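Local coordinates for 3-carboxy-cis,cis-muconate cycloisomerase (PDB 1Q5N), which is a cycloisomerase of the fumarase/aspartase superfamily, whose largely helical members assemble as homotetramers, at residues R15-I20 against R123-I128; A293-A298 against A339-R344. All blocks are in the same frame, centred on the assembly; numbering follows the deposited sequence.

Contact 1 (R15-I20 against R123-I128)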
ATOM      1  N   ARG A  15      20.126 -15.828  -5.337  1.00 40.81           N
ATOM      2  CA  ARG A  15      20.859 -15.880  -6.596  1.00 43.37           C
ATOM      3  C   ARG A  15      20.163 -16.489  -7.841  1.00 40.65           C
ATOM      4  O   ARG A  15      20.116 -15.853  -8.867  1.00 39.57           O
ATOM      5  CB  ARG A  15      22.199 -16.564  -6.356  1.00 49.21           C
ATOM      6  CG  ARG A  15      23.268 -16.097  -7.283  1.00 58.30           C
ATOM      7  CD  ARG A  15      24.260 -17.231  -7.481  1.00 67.67           C
ATOM      8  NE  ARG A  15      25.484 -17.050  -6.691  1.00 75.58           N
ATOM      9  CZ  ARG A  15      26.376 -18.018  -6.441  1.00 78.63           C
ATOM     10  NH1 ARG A  15      26.175 -19.258  -6.911  1.00 80.52           N
ATOM     11  NH2 ARG A  15      27.488 -17.743  -5.752  1.00 79.50           N
ATOM     12  N   ASP A  16      19.615 -17.694  -7.757  1.00 39.63           N
ATOM     13  CA  ASP A  16      18.948 -18.306  -8.910  1.00 40.83           C
ATOM     14  C   ASP A  16      17.676 -17.558  -9.395  1.00 40.59           C
ATOM     15  O   ASP A  16      17.466 -17.368 -10.601  1.00 41.72           O
ATOM     16  CB  ASP A  16      18.616 -19.781  -8.600  1.00 43.53           C
ATOM     17  CG  ASP A  16      19.846 -20.562  -8.054  1.00 48.29           C
ATOM     18  OD1 ASP A  16      20.942 -20.502  -8.676  1.00 48.68           O
ATOM     19  OD2 ASP A  16      19.714 -21.225  -6.983  1.00 52.20           O
ATOM     20  N   VAL A  17      16.836 -17.101  -8.467  1.00 38.31           N
ATOM     21  CA  VAL A  17      15.643 -16.389  -8.866  1.00 36.93           C
ATOM     22  C   VAL A  17      16.038 -15.030  -9.481  1.00 36.59           C
ATOM     23  O   VAL A  17      15.422 -14.587 -10.409  1.00 36.28           O
ATOM     24  CB  VAL A  17      14.662 -16.279  -7.664  1.00 36.18           C
ATOM     25  CG1 VAL A  17      13.491 -15.325  -7.977  1.00 31.03           C
ATOM     26  CG2 VAL A  17      14.154 -17.686  -7.321  1.00 33.12           C
ATOM     27  N   THR A  18      17.082 -14.389  -8.979  1.00 36.94           N
ATOM     28  CA  THR A  18      17.552 -13.131  -9.559  1.00 38.57           C
ATOM     29  C   THR A  18      18.039 -13.329 -11.025  1.00 39.09           C
ATOM     30  O   THR A  18      17.868 -12.454 -11.890  1.00 37.26           O
ATOM     31  CB  THR A  18      18.714 -12.546  -8.694  1.00 38.45           C
ATOM     32  OG1 THR A  18      18.158 -12.101  -7.467  1.00 42.56           O
ATOM     33  CG2 THR A  18      19.377 -11.342  -9.347  1.00 38.55           C
ATOM     34  N   GLU A  19      18.654 -14.481 -11.288  1.00 40.13           N
ATOM     35  CA  GLU A  19      19.141 -14.782 -12.624  1.00 41.79           C
ATOM     36  C   GLU A  19      17.954 -14.996 -13.560  1.00 39.82           C
ATOM     37  O   GLU A  19      17.988 -14.537 -14.696  1.00 39.29           O
ATOM     38  CB  GLU A  19      20.010 -16.041 -12.601  1.00 47.47           C
ATOM     39  CG  GLU A  19      21.289 -15.914 -13.439  1.00 57.88           C
ATOM     40  CD  GLU A  19      22.206 -17.144 -13.272  1.00 65.22           C
ATOM     41  OE1 GLU A  19      22.780 -17.351 -12.138  1.00 65.46           O
ATOM     42  OE2 GLU A  19      22.331 -17.901 -14.295  1.00 68.18           O
ATOM     43  N   ILE A  20      16.913 -15.691 -13.092  1.00 36.30           N
ATOM     44  CA  ILE A  20      15.762 -15.916 -13.943  1.00 36.57           C
ATOM     45  C   ILE A  20      15.131 -14.596 -14.417  1.00 36.75           C
ATOM     46  O   ILE A  20      14.604 -14.533 -15.535  1.00 37.31           O
ATOM     47  CB  ILE A  20      14.697 -16.803 -13.227  1.00 37.86           C
ATOM     48  CG1 ILE A  20      15.191 -18.254 -13.205  1.00 39.19           C
ATOM     49  CG2 ILE A  20      13.339 -16.755 -13.944  1.00 36.26           C
ATOM     50  CD1 ILE A  20      14.384 -19.134 -12.274  1.00 40.84           C
ATOM     51  N   ARG A 123       7.320 -19.946 -14.177  1.00 33.84           N
ATOM     52  CA  ARG A 123       7.357 -21.380 -14.024  1.00 34.24           C
ATOM     53  C   ARG A 123       8.663 -21.798 -13.372  1.00 32.79           C
ATOM     54  O   ARG A 123       8.673 -22.604 -12.443  1.00 32.79           O
ATOM     55  CB  ARG A 123       7.199 -22.103 -15.365  1.00 35.22           C
ATOM     56  CG  ARG A 123       7.179 -23.632 -15.179  1.00 36.52           C
ATOM     57  CD  ARG A 123       6.823 -24.373 -16.477  1.00 40.09           C
ATOM     58  NE  ARG A 123       7.710 -24.056 -17.604  1.00 41.56           N
ATOM     59  CZ  ARG A 123       7.473 -24.429 -18.871  1.00 43.17           C
ATOM     60  NH1 ARG A 123       6.371 -25.134 -19.182  1.00 40.19           N
ATOM     61  NH2 ARG A 123       8.342 -24.102 -19.823  1.00 41.95           N
ATOM     62  N   ASP A 124       9.761 -21.241 -13.846  1.00 31.55           N
ATOM     63  CA  ASP A 124      11.042 -21.628 -13.312  1.00 33.06           C
ATOM     64  C   ASP A 124      11.293 -21.125 -11.873  1.00 34.66           C
ATOM     65  O   ASP A 124      11.867 -21.847 -11.054  1.00 34.28           O
ATOM     66  CB  ASP A 124      12.171 -21.157 -14.244  1.00 32.90           C
ATOM     67  CG  ASP A 124      12.275 -22.004 -15.540  1.00 35.81           C
ATOM     68  OD1 ASP A 124      11.671 -23.093 -15.596  1.00 35.78           O
ATOM     69  OD2 ASP A 124      12.949 -21.576 -16.506  1.00 36.14           O
ATOM     70  N   ALA A 125      10.881 -19.892 -11.565  1.00 33.02           N
ATOM     71  CA  ALA A 125      11.100 -19.370 -10.220  1.00 32.63           C
ATOM     72  C   ALA A 125      10.144 -20.056  -9.230  1.00 32.51           C
ATOM     73  O   ALA A 125      10.489 -20.211  -8.071  1.00 33.35           O
ATOM     74  CB  ALA A 125      10.940 -17.821 -10.204  1.00 31.93           C
ATOM     75  N   LEU A 126       8.956 -20.480  -9.674  1.00 32.58           N
ATOM     76  CA  LEU A 126       8.030 -21.184  -8.787  1.00 33.71           C
ATOM     77  C   LEU A 126       8.636 -22.529  -8.363  1.00 34.36           C
ATOM     78  O   LEU A 126       8.466 -22.945  -7.228  1.00 34.71           O
ATOM     79  CB  LEU A 126       6.700 -21.483  -9.471  1.00 35.26           C
ATOM     80  CG  LEU A 126       5.479 -20.722  -8.998  1.00 40.60           C
ATOM     81  CD1 LEU A 126       4.255 -21.530  -9.368  1.00 42.57           C
ATOM     82  CD2 LEU A 126       5.496 -20.489  -7.470  1.00 41.39           C
ATOM     83  N   ALA A 127       9.328 -23.202  -9.285  1.00 32.73           N
ATOM     84  CA  ALA A 127       9.940 -24.502  -9.007  1.00 33.14           C
ATOM     85  C   ALA A 127      10.956 -24.296  -7.887  1.00 32.67           C
ATOM     86  O   ALA A 127      11.001 -25.061  -6.942  1.00 33.27           O
ATOM     87  CB  ALA A 127      10.658 -25.095 -10.310  1.00 27.10           C
ATOM     88  N   ILE A 128      11.779 -23.264  -8.001  1.00 33.92           N
ATOM     89  CA  ILE A 128      12.755 -22.982  -6.959  1.00 34.25           C
ATOM     90  C   ILE A 128      12.071 -22.623  -5.636  1.00 35.84           C
ATOM     91  O   ILE A 128      12.433 -23.184  -4.603  1.00 37.51           O
ATOM     92  CB  ILE A 128      13.680 -21.833  -7.355  1.00 34.95           C
ATOM     93  CG1 ILE A 128      14.610 -22.300  -8.461  1.00 35.46           C
ATOM     94  CG2 ILE A 128      14.526 -21.356  -6.139  1.00 32.96           C
ATOM     95  CD1 ILE A 128      15.352 -21.149  -9.066  1.00 37.06           C
TER
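Ile-20, Val-17 and Asp-16 pack on Ile-128, Ala-125 and Asp-124 in an apolar helix-to-helix contact. It lies where the short N-terminal helix 15-20 rests on the long helix 110-146, and no hydrogen bond crosses it. The two segments run almost exactly antiparallel, at 174°, with axes 9.6 Å apart. Their backbones come nearest at Val-17 and Ala-125, where the CA atoms are 5.6 Å apart.

Ile-20 reaches across with its terminal methyl. CG1 stands anti to the carbonyl carbon (chi1 -75°) and CD1 continues extended (chi2 167°). CD1 of Ile-20 then sits 3.6 Å from CB of Asp-124, and the two side chains cross at about a right angle. CD1 of Ile-20 is also 3.7 Å from N of Ala-125. On the Ile-128 side, CD1 of Ile-20 lies 3.9 Å from CD1 of Ile-128. Ile-128 has the same extended shape and comes from the other helix.

The long helix belongs to the helical bundle of the fumarase/aspartase superfamily, and helix 15-20 packs against it near the N-terminus of the chain. Helix 323-351 also packs here: its Phe-335 touches both Val-17 and Ala-125.

Val-17 and Ile-128 slide past each other in opposite directions, with CG2 of Val-17 3.9 Å from CG2 of Ile-128. The other methyl of Val-17, CG1, faces CB of Ala-125. At the exposed margin Asp-16 offers only carbon to this partner: its CB lies 3.6 Å from CD1 of Ile-128. The carboxylates are held elsewhere. OD2 of Asp-16 bonds to NE2 of Gln-14, and OD2 of Asp-124 bonds to the hydroxyl of Tyr-29.

Contact 2 (A293-A298 against A339-R344)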
ATOM      1  N   ALA A 293      16.802  -9.394   9.985  1.00 28.28           N
ATOM      2  CA  ALA A 293      16.764  -8.072   9.396  1.00 29.79           C
ATOM      3  C   ALA A 293      16.345  -8.115   7.903  1.00 31.00           C
ATOM      4  O   ALA A 293      15.491  -7.332   7.459  1.00 30.28           O
ATOM      5  CB  ALA A 293      18.134  -7.377   9.577  1.00 29.77           C
ATOM      6  N   SER A 294      16.915  -9.042   7.139  1.00 30.83           N
ATOM      7  CA  SER A 294      16.544  -9.194   5.727  1.00 31.13           C
ATOM      8  C   SER A 294      15.108  -9.700   5.570  1.00 29.86           C
ATOM      9  O   SER A 294      14.346  -9.203   4.754  1.00 27.66           O
ATOM     10  CB  SER A 294      17.436 -10.226   5.038  1.00 33.65           C
ATOM     11  OG  SER A 294      18.760  -9.770   5.032  1.00 43.03           O
ATOM     12  N   VAL A 295      14.766 -10.740   6.319  1.00 27.61           N
ATOM     13  CA  VAL A 295      13.433 -11.284   6.214  1.00 28.33           C
ATOM     14  C   VAL A 295      12.377 -10.245   6.625  1.00 28.39           C
ATOM     15  O   VAL A 295      11.344 -10.158   5.994  1.00 28.68           O
ATOM     16  CB  VAL A 295      13.273 -12.605   7.073  1.00 26.16           C
ATOM     17  CG1 VAL A 295      11.844 -13.108   7.030  1.00 23.50           C
ATOM     18  CG2 VAL A 295      14.189 -13.707   6.503  1.00 26.23           C
ATOM     19  N   LEU A 296      12.650  -9.446   7.648  1.00 27.13           N
ATOM     20  CA  LEU A 296      11.675  -8.492   8.099  1.00 26.01           C
ATOM     21  C   LEU A 296      11.587  -7.337   7.104  1.00 27.04           C
ATOM     22  O   LEU A 296      10.518  -6.756   6.941  1.00 26.94           O
ATOM     23  CB  LEU A 296      11.976  -8.047   9.539  1.00 25.01           C
ATOM     24  CG  LEU A 296      11.583  -9.154  10.544  1.00 26.99           C
ATOM     25  CD1 LEU A 296      12.120  -8.854  11.961  1.00 26.73           C
ATOM     26  CD2 LEU A 296      10.068  -9.300  10.571  1.00 26.37           C
ATOM     27  N   ALA A 297      12.688  -7.026   6.415  1.00 27.29           N
ATOM     28  CA  ALA A 297      12.632  -5.997   5.372  1.00 27.32           C
ATOM     29  C   ALA A 297      11.717  -6.525   4.212  1.00 26.70           C
ATOM     30  O   ALA A 297      10.923  -5.792   3.650  1.00 28.73           O
ATOM     31  CB  ALA A 297      14.024  -5.688   4.845  1.00 26.24           C
ATOM     32  N   ALA A 298      11.815  -7.793   3.868  1.00 25.96           N
ATOM     33  CA  ALA A 298      10.975  -8.335   2.810  1.00 25.71           C
ATOM     34  C   ALA A 298       9.509  -8.348   3.300  1.00 25.41           C
ATOM     35  O   ALA A 298       8.585  -8.111   2.519  1.00 25.44           O
ATOM     36  CB  ALA A 298      11.455  -9.746   2.450  1.00 23.11           C
ATOM     37  N   ALA A 339      12.012 -15.509  -2.400  1.00 26.67           N
ATOM     38  CA  ALA A 339      13.041 -16.551  -2.509  1.00 26.54           C
ATOM     39  C   ALA A 339      14.192 -16.145  -1.566  1.00 27.54           C
ATOM     40  O   ALA A 339      14.763 -16.989  -0.870  1.00 26.45           O
ATOM     41  CB  ALA A 339      13.535 -16.674  -3.992  1.00 28.62           C
ATOM     42  N   GLY A 340      14.525 -14.845  -1.527  1.00 27.05           N
ATOM     43  CA  GLY A 340      15.565 -14.400  -0.591  1.00 27.01           C
ATOM     44  C   GLY A 340      15.161 -14.644   0.875  1.00 27.18           C
ATOM     45  O   GLY A 340      15.934 -15.147   1.698  1.00 28.56           O
ATOM     46  N   ALA A 341      13.918 -14.339   1.213  1.00 25.96           N
ATOM     47  CA  ALA A 341      13.484 -14.525   2.600  1.00 27.62           C
ATOM     48  C   ALA A 341      13.445 -16.020   2.956  1.00 28.84           C
ATOM     49  O   ALA A 341      13.762 -16.399   4.074  1.00 30.14           O
ATOM     50  CB  ALA A 341      12.055 -13.856   2.838  1.00 22.53           C
ATOM     51  N   LEU A 342      13.037 -16.854   2.007  1.00 30.17           N
ATOM     52  CA  LEU A 342      12.987 -18.307   2.219  1.00 31.69           C
ATOM     53  C   LEU A 342      14.393 -18.845   2.403  1.00 32.81           C
ATOM     54  O   LEU A 342      14.636 -19.678   3.274  1.00 32.88           O
ATOM     55  CB  LEU A 342      12.355 -19.001   1.014  1.00 28.68           C
ATOM     56  CG  LEU A 342      10.864 -18.902   1.011  1.00 27.06           C
ATOM     57  CD1 LEU A 342      10.326 -19.378  -0.313  1.00 27.26           C
ATOM     58  CD2 LEU A 342      10.366 -19.751   2.170  1.00 27.92           C
ATOM     59  N   GLU A 343      15.324 -18.371   1.587  1.00 32.89           N
ATOM     60  CA  GLU A 343      16.669 -18.874   1.734  1.00 35.76           C
ATOM     61  C   GLU A 343      17.262 -18.571   3.139  1.00 36.47           C
ATOM     62  O   GLU A 343      17.883 -19.444   3.737  1.00 36.17           O
ATOM     63  CB  GLU A 343      17.577 -18.311   0.632  1.00 38.93           C
ATOM     64  CG  GLU A 343      19.048 -18.444   0.938  1.00 45.96           C
ATOM     65  CD  GLU A 343      19.889 -18.169  -0.277  1.00 52.51           C
ATOM     66  OE1 GLU A 343      20.113 -19.129  -1.063  1.00 55.96           O
ATOM     67  OE2 GLU A 343      20.299 -16.991  -0.465  1.00 55.73           O
ATOM     68  N   ARG A 344      17.108 -17.345   3.655  1.00 35.76           N
ATOM     69  CA  ARG A 344      17.625 -17.040   4.982  1.00 34.50           C
ATOM     70  C   ARG A 344      16.846 -17.805   6.083  1.00 34.38           C
ATOM     71  O   ARG A 344      17.433 -18.304   7.046  1.00 33.99           O
ATOM     72  CB  ARG A 344      17.602 -15.543   5.183  1.00 35.38           C
ATOM     73  CG  ARG A 344      18.801 -14.984   4.492  1.00 38.91           C
ATOM     74  CD  ARG A 344      18.587 -13.609   4.104  1.00 42.97           C
ATOM     75  NE  ARG A 344      19.517 -13.250   3.039  1.00 49.80           N
ATOM     76  CZ  ARG A 344      19.195 -13.225   1.738  1.00 50.66           C
ATOM     77  NH1 ARG A 344      17.969 -13.526   1.325  1.00 48.87           N
ATOM     78  NH2 ARG A 344      20.117 -12.897   0.841  1.00 54.01           N
TER
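Val-295, Ala-341 and Arg-344 account for most of the surface buried here. They join two long helices, 290-311 and 323-351, in the central helical bundle of the fumarase/aspartase superfamily. The segments are broadly antiparallel, with an angle of 149° between their directions and 9.0 Å between their axes. Small residues allow the close approach: the CA atoms of Val-295 and Ala-341 are 4.9 Å apart.

Val-295 touches with one methyl. With chi1 176° CG1 is anti to the backbone N, which leaves CG2 anti to the carbonyl carbon, and CG2 is the branch that touches. CG2 of Val-295 rests 3.7 Å from the carbonyl O of Ala-341. It also packs against CB of Ala-341 and CB of Arg-344. The carbonyl O of Ala-341 accepts a hydrogen bond from the hydroxyl of Thr-345. One turn beyond Val-295, Ala-298 meets Ala-341 methyl to methyl, with 4.2 Å between the CB atoms. Helix 235-261 packs beside this pair, its Val-251 touching both Val-295 and Ala-341. Other residues of the same segment, Ala-293, Leu-296 and Ala-297, pack on neighbouring subunits, so the contact lies close to the subunit interfaces.

The stem of Arg-344, extended from CG to NE, passes Ser-294, with CD and NE nearest its CB and OG. The polar ends are satisfied outside the pair: OG of Ser-294 bonds to the carbonyl O of Leu-11, and NH2 of Arg-344 bonds to those of Ser-10 and Tyr-13. These bonds tie the N-terminal segment to both helices. NH1 of Arg-344 also makes a weak hydrogen bond to O of Gly-340, bent to an N-H...O angle of 124°. Across the helices, CD of Arg-344 lies 3.7 Å from CB of Ser-294.

Contact 2 is a buried contact between two long bundle helices. Contact 1 is only partly buried and fixes a short N-terminal helix to the bundle. Helix 323-351 serves both: it supplies residues 339-344 and also backs Val-17 in contact 1. The contacts touch directly, CG2 of Val-17 lying 3.5 Å from CB of Ala-339, and their centres are about 15 Å apart. Neither has a hydrogen bond across its segments. Contact 1 relies on branched isoleucine and valine chains with acids at its margin. Contact 2 uses smaller residues and an arginine stem. Other subunits pack on 293-298, while none touches contact 1.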